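Local coordinates for protein RPA0582 (Rhodopseudomonas palustris, PDB 3HHL) that is of unknown function but has the alpha-beta-barrel fold of the DUF1330 family, whose relatives form dimeric barrels, at residues E85-V90 / D123-R128; V31-R36 / E49-Y54. All blocks are in the same frame, centred on the assembly; numbering follows the deposited sequence. Where two conformers were deposited one is given.

Interaction 1. Residues E85-V90 / D123-R128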
loop_
_atom_site.group_PDB
_atom_site.type_symbol
_atom_site.label_atom_id
_atom_site.label_comp_id
_atom_site.label_asym_id
_atom_site.label_seq_id
_atom_site.Cartn_x
_atom_site.Cartn_y
_atom_site.Cartn_z
ATOM N N GLU C 85 -4.358 5.927 -10.922
ATOM C CA GLU C 85 -4.491 5.131 -9.690
ATOM C C GLU C 85 -4.971 6.017 -8.550
ATOM O O GLU C 85 -4.343 7.030 -8.225
ATOM C CB GLU C 85 -3.188 4.448 -9.291
ATOM C CG GLU C 85 -3.160 2.999 -9.665
ATOM C CD GLU C 85 -1.841 2.321 -9.365
ATOM O OE1 GLU C 85 -1.217 2.640 -8.337
ATOM O OE2 GLU C 85 -1.426 1.463 -10.178
ATOM N N HIS C 86 -6.124 5.668 -7.996
ATOM C CA HIS C 86 -6.576 6.243 -6.750
ATOM C C HIS C 86 -7.342 5.180 -5.991
ATOM O O HIS C 86 -7.825 4.230 -6.570
ATOM C CB HIS C 86 -7.391 7.529 -6.964
ATOM C CG HIS C 86 -8.756 7.297 -7.506
ATOM N ND1 HIS C 86 -9.869 7.178 -6.693
ATOM C CD2 HIS C 86 -9.195 7.161 -8.778
ATOM C CE1 HIS C 86 -10.936 6.972 -7.448
ATOM N NE2 HIS C 86 -10.554 6.958 -8.717
ATOM N N TRP C 87 -7.398 5.322 -4.678
ATOM C CA TRP C 87 -7.994 4.322 -3.829
ATOM C C TRP C 87 -8.928 5.029 -2.871
ATOM O O TRP C 87 -8.623 6.119 -2.411
ATOM C CB TRP C 87 -6.912 3.586 -3.078
ATOM C CG TRP C 87 -5.913 2.966 -3.973
ATOM C CD1 TRP C 87 -4.607 3.305 -4.104
ATOM C CD2 TRP C 87 -6.125 1.881 -4.846
ATOM N NE1 TRP C 87 -3.986 2.499 -5.015
ATOM C CE2 TRP C 87 -4.900 1.607 -5.480
ATOM C CE3 TRP C 87 -7.228 1.102 -5.149
ATOM C CZ2 TRP C 87 -4.758 0.622 -6.427
ATOM C CZ3 TRP C 87 -7.092 0.118 -6.085
ATOM C CH2 TRP C 87 -5.870 -0.112 -6.732
ATOM N N ASP C 88 -10.080 4.415 -2.618
ATOM C CA ASP C 88 -11.107 4.971 -1.753
ATOM C C ASP C 88 -10.893 4.500 -0.322
ATOM O O ASP C 88 -11.176 5.229 0.603
ATOM C CB ASP C 88 -12.491 4.527 -2.240
ATOM C CG ASP C 88 -12.830 5.069 -3.613
ATOM O OD1 ASP C 88 -12.743 6.292 -3.791
ATOM O OD2 ASP C 88 -13.203 4.284 -4.514
ATOM N N HIS C 89 -10.409 3.269 -0.146
ATOM C CA HIS C 89 -10.114 2.756 1.171
ATOM C C HIS C 89 -8.700 2.209 1.182
ATOM O O HIS C 89 -8.311 1.488 0.269
ATOM C CB HIS C 89 -11.064 1.644 1.526
ATOM C CG HIS C 89 -12.455 2.107 1.747
ATOM N ND1 HIS C 89 -12.749 3.302 2.372
ATOM C CD2 HIS C 89 -13.647 1.544 1.436
ATOM C CE1 HIS C 89 -14.061 3.458 2.433
ATOM N NE2 HIS C 89 -14.627 2.410 1.863
ATOM N N VAL C 90 -7.934 2.557 2.212
ATOM C CA VAL C 90 -6.588 2.055 2.346
ATOM C C VAL C 90 -6.368 1.710 3.813
ATOM O O VAL C 90 -6.435 2.569 4.652
ATOM C CB VAL C 90 -5.542 3.079 1.851
ATOM C CG1 VAL C 90 -4.152 2.499 1.933
ATOM C CG2 VAL C 90 -5.817 3.466 0.459
ATOM N N ASP C 123 -11.753 -2.181 -8.501
ATOM C CA ASP C 123 -10.369 -2.680 -8.607
ATOM C C ASP C 123 -9.795 -2.614 -7.219
ATOM O O ASP C 123 -10.211 -1.780 -6.433
ATOM C CB ASP C 123 -9.572 -1.757 -9.513
ATOM C CG ASP C 123 -8.188 -2.291 -9.905
ATOM O OD1 ASP C 123 -7.881 -3.516 -9.826
ATOM O OD2 ASP C 123 -7.394 -1.415 -10.351
ATOM N N SER C 124 -8.862 -3.501 -6.911
ATOM C CA SER C 124 -8.263 -3.555 -5.570
ATOM C C SER C 124 -6.952 -4.275 -5.583
ATOM O O SER C 124 -6.646 -4.983 -6.522
ATOM C CB SER C 124 -9.160 -4.300 -4.590
ATOM O OG SER C 124 -9.418 -5.618 -5.062
ATOM N N ARG C 125 -6.199 -4.091 -4.511
ATOM C CA ARG C 125 -5.055 -4.928 -4.197
ATOM C C ARG C 125 -5.202 -5.432 -2.794
ATOM O O ARG C 125 -5.742 -4.735 -1.942
ATOM C CB ARG C 125 -3.784 -4.124 -4.278
ATOM C CG ARG C 125 -3.551 -3.499 -5.610
ATOM C CD ARG C 125 -3.314 -4.568 -6.646
ATOM N NE ARG C 125 -3.029 -3.960 -7.926
ATOM C CZ ARG C 125 -3.949 -3.618 -8.825
ATOM N NH1 ARG C 125 -5.255 -3.827 -8.615
ATOM N NH2 ARG C 125 -3.551 -3.072 -9.967
ATOM N N LEU C 126 -4.761 -6.668 -2.568
ATOM C CA LEU C 126 -4.679 -7.224 -1.228
ATOM C C LEU C 126 -3.317 -7.859 -1.190
ATOM O O LEU C 126 -3.095 -8.870 -1.823
ATOM C CB LEU C 126 -5.796 -8.248 -0.993
ATOM C CG LEU C 126 -5.950 -8.904 0.388
ATOM C CD1 LEU C 126 -6.124 -7.858 1.431
ATOM C CD2 LEU C 126 -7.124 -9.878 0.392
ATOM N N ILE C 127 -2.406 -7.217 -0.472
ATOM C CA ILE C 127 -1.017 -7.611 -0.412
ATOM C C ILE C 127 -0.735 -8.206 0.940
ATOM O O ILE C 127 -1.041 -7.587 1.972
ATOM C CB ILE C 127 -0.134 -6.398 -0.581
ATOM C CG1 ILE C 127 -0.480 -5.695 -1.919
ATOM C CG2 ILE C 127 1.326 -6.804 -0.502
ATOM C CD1 ILE C 127 0.154 -4.292 -2.099
ATOM N N ARG C 128 -0.157 -9.405 0.945
ATOM C CA ARG C 128 0.089 -10.079 2.194
ATOM C C ARG C 128 1.491 -9.772 2.614
ATOM O O ARG C 128 2.393 -9.994 1.824
ATOM C CB ARG C 128 -0.067 -11.566 2.058
ATOM C CG ARG C 128 0.369 -12.311 3.321
ATOM C CD ARG C 128 0.507 -13.815 3.031
ATOM N NE ARG C 128 1.330 -14.507 3.995
ATOM C CZ ARG C 128 1.350 -15.824 4.155
ATOM N NH1 ARG C 128 0.581 -16.605 3.416
ATOM N NH2 ARG C 128 2.144 -16.366 5.078
#

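Interaction 2. Residues V31-R36 / E49-Y54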
loop_
_atom_site.group_PDB
_atom_site.type_symbol
_atom_site.label_atom_id
_atom_site.label_comp_id
_atom_site.label_asym_id
_atom_site.label_seq_id
_atom_site.Cartn_x
_atom_site.Cartn_y
_atom_site.Cartn_z
ATOM N N VAL C 31 -8.409 -0.289 -1.968
ATOM C CA VAL C 31 -9.705 -0.567 -2.588
ATOM C C VAL C 31 -10.274 0.612 -3.367
ATOM O O VAL C 31 -10.387 1.732 -2.826
ATOM C CB VAL C 31 -10.774 -0.976 -1.555
ATOM C CG1 VAL C 31 -12.036 -1.395 -2.297
ATOM C CG2 VAL C 31 -10.254 -2.076 -0.630
ATOM N N ARG C 32 -10.644 0.366 -4.618
ATOM C CA ARG C 32 -11.277 1.383 -5.422
ATOM C C ARG C 32 -12.713 0.975 -5.689
ATOM O O ARG C 32 -12.955 -0.072 -6.278
ATOM C CB ARG C 32 -10.532 1.573 -6.731
ATOM C CG ARG C 32 -11.047 2.752 -7.551
ATOM C CD ARG C 32 -10.151 3.008 -8.755
ATOM N NE ARG C 32 -10.786 3.842 -9.771
ATOM C CZ ARG C 32 -10.116 4.531 -10.686
ATOM N NH1 ARG C 32 -8.787 4.508 -10.694
ATOM N NH2 ARG C 32 -10.774 5.250 -11.575
ATOM N N LEU C 33 -13.658 1.802 -5.257
ATOM C CA LEU C 33 -15.062 1.463 -5.327
ATOM C C LEU C 33 -15.744 1.902 -6.626
ATOM O O LEU C 33 -15.411 2.931 -7.205
ATOM C CB LEU C 33 -15.790 2.089 -4.142
ATOM C CG LEU C 33 -15.405 1.598 -2.732
ATOM C CD1 LEU C 33 -16.107 2.448 -1.693
ATOM C CD2 LEU C 33 -15.731 0.134 -2.571
ATOM N N ARG C 34 -16.726 1.118 -7.062
ATOM C CA ARG C 34 -17.597 1.526 -8.161
ATOM C C ARG C 34 -18.485 2.672 -7.731
ATOM O O ARG C 34 -18.957 2.700 -6.593
ATOM C CB ARG C 34 -18.530 0.408 -8.563
ATOM C CG ARG C 34 -17.908 -0.720 -9.279
ATOM C CD ARG C 34 -18.960 -1.765 -9.620
ATOM N NE ARG C 34 -18.281 -3.005 -9.943
ATOM C CZ ARG C 34 -17.714 -3.269 -11.117
ATOM N NH1 ARG C 34 -17.789 -2.378 -12.112
ATOM N NH2 ARG C 34 -17.073 -4.428 -11.292
ATOM N N PRO C 35 -18.733 3.613 -8.631
ATOM C CA PRO C 35 -19.772 4.618 -8.355
ATOM C C PRO C 35 -21.092 3.920 -8.087
ATOM O O PRO C 35 -21.721 4.157 -7.045
ATOM C CB PRO C 35 -19.860 5.424 -9.655
ATOM C CG PRO C 35 -18.561 5.212 -10.328
ATOM C CD PRO C 35 -17.976 3.899 -9.851
ATOM N N ARG C 36 -21.482 3.043 -9.018
ATOM C CA ARG C 36 -22.708 2.250 -8.864
ATOM C C ARG C 36 -22.338 0.772 -8.604
ATOM O O ARG C 36 -21.554 0.183 -9.345
ATOM C CB ARG C 36 -23.661 2.436 -10.081
ATOM N N GLU C 49 -22.106 2.253 -0.309
ATOM C CA GLU C 49 -23.158 1.596 0.435
ATOM C C GLU C 49 -22.933 0.068 0.498
ATOM O O GLU C 49 -23.088 -0.540 1.555
ATOM C CB GLU C 49 -24.532 1.968 -0.139
ATOM C CG GLU C 49 -24.898 3.442 0.140
ATOM C CD GLU C 49 -26.215 3.909 -0.533
ATOM O OE1 GLU C 49 -26.619 3.366 -1.605
ATOM O OE2 GLU C 49 -26.858 4.837 0.023
ATOM N N ALA C 50 -22.566 -0.548 -0.624
ATOM C CA ALA C 50 -22.371 -1.999 -0.675
ATOM C C ALA C 50 -21.123 -2.410 0.108
ATOM O O ALA C 50 -21.136 -3.404 0.796
ATOM C CB ALA C 50 -22.289 -2.490 -2.130
ATOM N N TYR C 51 -20.054 -1.633 -0.003
ATOM C CA TYR C 51 -18.859 -1.891 0.773
ATOM C C TYR C 51 -19.119 -1.763 2.275
ATOM O O TYR C 51 -18.579 -2.515 3.056
ATOM C CB TYR C 51 -17.692 -1.004 0.337
ATOM C CG TYR C 51 -16.361 -1.531 0.854
ATOM C CD1 TYR C 51 -15.768 -1.003 1.983
ATOM C CD2 TYR C 51 -15.729 -2.594 0.240
ATOM C CE1 TYR C 51 -14.567 -1.511 2.468
ATOM C CE2 TYR C 51 -14.531 -3.083 0.703
ATOM C CZ TYR C 51 -13.948 -2.551 1.814
ATOM O OH TYR C 51 -12.753 -3.079 2.277
ATOM N N ALA C 52 -19.951 -0.807 2.662
ATOM C CA ALA C 52 -20.396 -0.670 4.047
ATOM C C ALA C 52 -21.075 -1.965 4.490
ATOM O O ALA C 52 -20.729 -2.539 5.522
ATOM C CB ALA C 52 -21.360 0.512 4.196
ATOM N N ALA C 53 -22.032 -2.434 3.702
ATOM C CA ALA C 53 -22.756 -3.655 4.047
ATOM C C ALA C 53 -21.734 -4.821 4.235
ATOM O O ALA C 53 -21.812 -5.544 5.223
ATOM C CB ALA C 53 -23.815 -3.988 2.989
ATOM N N TYR C 54 -20.779 -4.974 3.315
ATOM C CA TYR C 54 -19.706 -5.963 3.446
ATOM C C TYR C 54 -19.039 -5.883 4.823
ATOM O O TYR C 54 -18.972 -6.871 5.577
ATOM C CB TYR C 54 -18.650 -5.726 2.369
ATOM C CG TYR C 54 -17.397 -6.518 2.569
ATOM C CD1 TYR C 54 -17.456 -7.871 2.772
ATOM C CD2 TYR C 54 -16.143 -5.909 2.544
ATOM C CE1 TYR C 54 -16.311 -8.600 2.963
ATOM C CE2 TYR C 54 -14.997 -6.622 2.728
ATOM C CZ TYR C 54 -15.072 -7.981 2.942
ATOM O OH TYR C 54 -13.939 -8.777 3.125
#

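Interaction 1. Residues E85-V90 / D123-R128
Across one face of the four-stranded antiparallel sheet, Trp87 at the approach to strand 89-95 reaches Asp123, at a corner of the chain, and Ser124 and Arg125 of the strand that follows, bridging the intervening strand 25-33. The indole CG stands anti to the carbonyl carbon (chi1 -57°), and from there the ring crosses that strand, touching Leu30. Its leading corner makes the contact: CZ3 lies 3.7 Å from Asp123 O, which sits at the ring edge and in its plane, and 3.9 Å from Ser124 CA. CH2, edge-on, meets one face of the Arg125 guanidinium off-centre, 4.2 Å from NH1. That nitrogen has two acceptors close to the guanidinium plane, Ser124 O at 2.8 Å and Asp123 OD1, the latter in a salt bridge; together they fix the rotation of the flat group. The carboxylate is held further by His5 N, and Arg125 NE forms a salt bridge with an acidic side chain of the neighbouring subunit. Asp88 and His89 form a classic beta bulge opposite Val31. An aromatic side chain reaching across an inner strand, beside charges shared with the partner subunit, fits the sheet face that a dimeric alpha-beta barrel turns inward.

Interaction 2. Residues V31-R36 / E49-Y54
Leu33 and Val31, two residues apart on strand 25-33, both turn toward helix 47-64 and meet a single side chain there, Tyr51. The closest CA atoms, those of Leu33 and Tyr51, are 7.9 Å apart, and the contacts are made by side chains. Tyr51 extends with CG anti to its own nitrogen (chi1 -164°), a setting that sends the phenol away from the helix and along the strand, from Leu33 at its root to Val31 at its hydroxyl end. Leu33 crosses this axis at about a right angle. Its CD1 continues the chain in extended form (chi2 173°), which leaves CD2 as the branch that touches: it rests 3.7 Å from Tyr51 CB and 3.9 Å from Tyr51 CG, and approaches the ring obliquely. Such a strand-to-helix join belongs to the first beta-alpha unit of a ferredoxin-like half-barrel, in which helices pack on one face of the antiparallel sheet. Val31 arrives from the opposite direction to the tyrosine, and both of its methyls take part. CG2 stands 4.0 Å from Tyr51 OH, whereas CG1 lies 4.3 Å from Tyr51 CE2 in a looser apolar contact. Other elements close round the phenol: the His89 ring meets it with planes about 35° apart, Phe91 of strand 89-95 touches it, and Arg117 and Ala120 of helix 117-120 pack against it. The side chain of Tyr51 is about 5 Å from a bound PE8, a polyether probably from the crystallisation liquor. The same molecule makes a weak hydrogen bond with the hydroxyl of Tyr54, one turn further along the helix.

Along the chain, interaction 2 closes before interaction 1 opens, and their centres are about 12 Å apart on the same antiparallel sheet. Strand 25-33 is common ground: it supplies one side of interaction 2 and neighbours both strands of interaction 1. Val31 and Leu33 turn to the helix-covered face, whereas Trp87 crosses the other. The two sites touch directly, through probable hydrogen bonds from Asp88 N to Val31 O and between Leu33 N and Asp88 OD2, and through His86 packing on Arg32. Helix 47-64, the central strand and the sheet face near the neighbouring subunit are thus joined in one continuous set of contacts.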